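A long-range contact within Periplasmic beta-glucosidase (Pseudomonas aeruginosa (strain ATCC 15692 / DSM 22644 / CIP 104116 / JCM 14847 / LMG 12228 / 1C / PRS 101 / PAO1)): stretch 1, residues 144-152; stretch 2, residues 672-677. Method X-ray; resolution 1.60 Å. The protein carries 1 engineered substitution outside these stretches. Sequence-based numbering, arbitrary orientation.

Stretch 1 (144-152) EDTYLTSLL
Stretch 2, residues 672-677: ELRGFR

The tyrosine ring of Y147 lies flat over the backbone of a strand more than 500 residues further along the chain, instead of over another side chain. R674 CA sits 4.1 Å from the centroid of the Y147 ring, only 13° off the ring normal, which identifies a CH-pi contact; R674 C and G675 N lie over the same face. G675 has no side chain, and its CA is 3.9 Å from Y147 OH.

Stretch 1 enters a helix at T146 and remains helical through L152, with phi from -57 to -69° and psi from -32 to -55°. Its backbone bonds follow the i to i+4 pattern: T149 N to D145 O at 2.9 Å, S150 N to T146 O at 2.9 Å, L151 N to Y147 O at 3.0 Å and L152 N to L148 O at 3.0 Å. D145 (phi/psi -98/133°, chi1 t) is the N-cap; its OD2 accepts from L148 N at 2.8 Å with an N-H...O angle of 162°, satisfying an amide that the first turn leaves without a backbone partner. Stretch 2 is a strand from E672 to R677, extended except at R674, where psi falls to 5°. The helix and strand axes approach to 7.9 Å, and their N-to-C directions differ by 48°. The register is set by Y147 and L673, whose CA atoms are 6.2 Å apart.

Y147 (chi1 -178°, chi2 -87°) points toward the strand. Its CB lies 3.3 Å from L673 O, and its CD1 lies 3.9 Å from L673 CD2. L673 (chi1 t, chi2 p) points back toward the helix, so that its CD2 also reaches L148 CB at 4.2 Å and D145 OD2 at 3.3 Å; the last is a carbon-oxygen contact beside the capping carboxylate.

Further along, F676 (chi1 p, chi2 88°) leaves its backbone sideways, but its ring end comes nearer the helix. F676 CE2 is 3.7 Å from L148 CD1 and 4.0 Å from Y147 CE1, the latter approach being at the edge of the tyrosine ring. F676 CZ is 3.8 Å from L151 CD1. The leucines adopt chi1 t, with chi2 p at L148 and t at L151. These apolar contacts contribute to the 349 Å² buried over both sides.

No clear direct hydrogen bond crosses the interface; water supplies the polar links. Water 1 donates to D145 OD1 at 2.7 Å and to L673 O at 3.1 Å, and weakly accepts from Y147 N at 3.4 Å. Water 2 accepts from F676 N at 3.2 Å and hydrogen-bonds to Y147 OH at 3.2 Å.

R674 directs CB away from the helix (chi1 to chi3 m, m, t), yet its chain folds back alongside the strand: R674 NH1 donates to L673 O at 3.0 Å with an angle of 153°. That carbonyl therefore receives both the guanidinium and water 1, while R674 CD remains 4.3 Å from Y147 CD2.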

# COMPACT_ATOMS: atom_id res chain seq x y z
N GLU A 144 14.04 -6.90 -1.39
CA GLU A 144 12.88 -7.05 -0.50
C GLU A 144 13.17 -8.00 0.66
O GLU A 144 12.28 -8.12 1.50
CB GLU A 144 11.67 -7.54 -1.28
CG GLU A 144 11.67 -9.00 -1.73
CD GLU A 144 10.64 -9.31 -2.82
OE1 GLU A 144 10.26 -8.39 -3.62
OE2 GLU A 144 10.25 -10.50 -2.97
N ASP A 145 14.30 -8.68 0.67
CA ASP A 145 14.46 -9.75 1.68
C ASP A 145 15.25 -9.32 2.92
O ASP A 145 16.37 -8.81 2.80
CB ASP A 145 15.13 -10.98 1.09
CG ASP A 145 15.16 -12.09 2.13
OD1 ASP A 145 14.06 -12.55 2.58
OD2 ASP A 145 16.29 -12.49 2.44
N THR A 146 14.70 -9.66 4.06
CA THR A 146 15.32 -9.25 5.36
C THR A 146 16.63 -10.01 5.56
O THR A 146 17.61 -9.42 6.00
CB THR A 146 14.33 -9.49 6.48
OG1 THR A 146 13.13 -8.78 6.21
CG2 THR A 146 14.93 -9.10 7.80
N TYR A 147 16.65 -11.32 5.33
CA TYR A 147 17.85 -12.15 5.50
C TYR A 147 19.00 -11.62 4.65
O TYR A 147 20.15 -11.38 5.14
CB TYR A 147 17.53 -13.63 5.31
CG TYR A 147 18.69 -14.55 5.50
CD1 TYR A 147 19.52 -14.86 4.46
CD2 TYR A 147 18.91 -15.13 6.73
CE1 TYR A 147 20.65 -15.67 4.64
CE2 TYR A 147 19.98 -15.99 6.91
CZ TYR A 147 20.85 -16.25 5.88
OH TYR A 147 21.82 -17.17 6.22
N LEU A 148 18.77 -11.49 3.35
CA LEU A 148 19.82 -11.12 2.42
C LEU A 148 20.26 -9.68 2.76
O LEU A 148 21.48 -9.44 2.78
CB LEU A 148 19.30 -11.24 1.00
CG LEU A 148 20.31 -10.84 -0.06
CD1 LEU A 148 21.58 -11.70 0.04
CD2 LEU A 148 19.69 -11.00 -1.42
N THR A 149 19.31 -8.75 2.92
CA THR A 149 19.70 -7.35 3.18
C THR A 149 20.48 -7.25 4.51
O THR A 149 21.48 -6.48 4.56
CB THR A 149 18.50 -6.43 3.16
OG1 THR A 149 17.99 -6.44 1.82
CG2 THR A 149 18.84 -5.02 3.62
N SER A 150 20.09 -8.01 5.51
CA SER A 150 20.81 -8.03 6.82
C SER A 150 22.24 -8.52 6.62
O SER A 150 23.20 -7.92 7.16
CB SER A 150 20.09 -8.79 7.85
OG SER A 150 18.86 -8.16 8.14
N LEU A 151 22.41 -9.59 5.87
CA LEU A 151 23.74 -10.15 5.62
C LEU A 151 24.60 -9.10 4.89
O LEU A 151 25.75 -8.83 5.31
CB LEU A 151 23.57 -11.43 4.79
CG LEU A 151 24.82 -12.26 4.53
CD1 LEU A 151 24.39 -13.64 4.05
CD2 LEU A 151 25.70 -11.69 3.46
N LEU A 152 24.09 -8.52 3.82
CA LEU A 152 24.85 -7.57 3.00
C LEU A 152 25.12 -6.28 3.80
O LEU A 152 26.15 -5.69 3.59
CB LEU A 152 24.15 -7.33 1.67
CG LEU A 152 24.04 -8.59 0.80
CD1 LEU A 152 23.49 -8.17 -0.55
CD2 LEU A 152 25.42 -9.26 0.58
N GLU A 672 10.49 -18.04 3.91
CA GLU A 672 11.40 -16.99 4.35
C GLU A 672 12.83 -17.45 4.01
O GLU A 672 13.18 -18.57 4.38
CB GLU A 672 11.31 -16.72 5.84
CG GLU A 672 9.98 -16.12 6.28
CD GLU A 672 9.97 -15.62 7.73
OE1 GLU A 672 9.97 -16.51 8.61
OE2 GLU A 672 9.96 -14.36 7.98
N LEU A 673 13.61 -16.67 3.28
CA LEU A 673 15.00 -17.07 2.97
C LEU A 673 15.78 -17.28 4.28
O LEU A 673 15.77 -16.37 5.14
CB LEU A 673 15.67 -16.01 2.13
CG LEU A 673 17.04 -16.37 1.59
CD1 LEU A 673 16.96 -17.41 0.50
CD2 LEU A 673 17.68 -15.12 1.04
N ARG A 674 16.50 -18.39 4.36
CA ARG A 674 17.33 -18.68 5.54
C ARG A 674 18.70 -19.21 5.12
O ARG A 674 19.49 -19.50 5.99
CB ARG A 674 16.66 -19.63 6.52
CG ARG A 674 15.53 -19.01 7.32
CD ARG A 674 16.06 -17.94 8.21
NE ARG A 674 15.04 -17.38 9.07
CZ ARG A 674 14.39 -16.28 8.85
NH1 ARG A 674 14.57 -15.60 7.73
NH2 ARG A 674 13.57 -15.83 9.80
N GLY A 675 19.03 -19.25 3.84
CA GLY A 675 20.40 -19.55 3.45
C GLY A 675 20.53 -19.54 1.95
O GLY A 675 19.49 -19.59 1.25
N PHE A 676 21.75 -19.44 1.47
CA PHE A 676 21.97 -19.54 0.03
C PHE A 676 23.43 -19.88 -0.22
O PHE A 676 24.28 -19.69 0.68
CB PHE A 676 21.58 -18.26 -0.70
CG PHE A 676 22.31 -17.02 -0.28
CD1 PHE A 676 23.51 -16.68 -0.87
CD2 PHE A 676 21.78 -16.23 0.73
CE1 PHE A 676 24.14 -15.50 -0.50
CE2 PHE A 676 22.45 -15.08 1.15
CZ PHE A 676 23.63 -14.74 0.52
N ARG A 677 23.67 -20.41 -1.40
CA ARG A 677 25.06 -20.77 -1.82
C ARG A 677 25.16 -20.43 -3.29
O ARG A 677 24.43 -21.05 -4.10
CB ARG A 677 25.40 -22.24 -1.59
CG ARG A 677 26.87 -22.53 -1.29
CD ARG A 677 27.24 -22.14 0.16
NE ARG A 677 26.87 -23.09 1.23
CZ ARG A 677 26.13 -22.83 2.30
NH1 ARG A 677 25.59 -21.63 2.53
NH2 ARG A 677 25.91 -23.80 3.17
O HOH W 1 14.24 -13.63 5.00
O HOH W 2 23.60 -18.57 3.92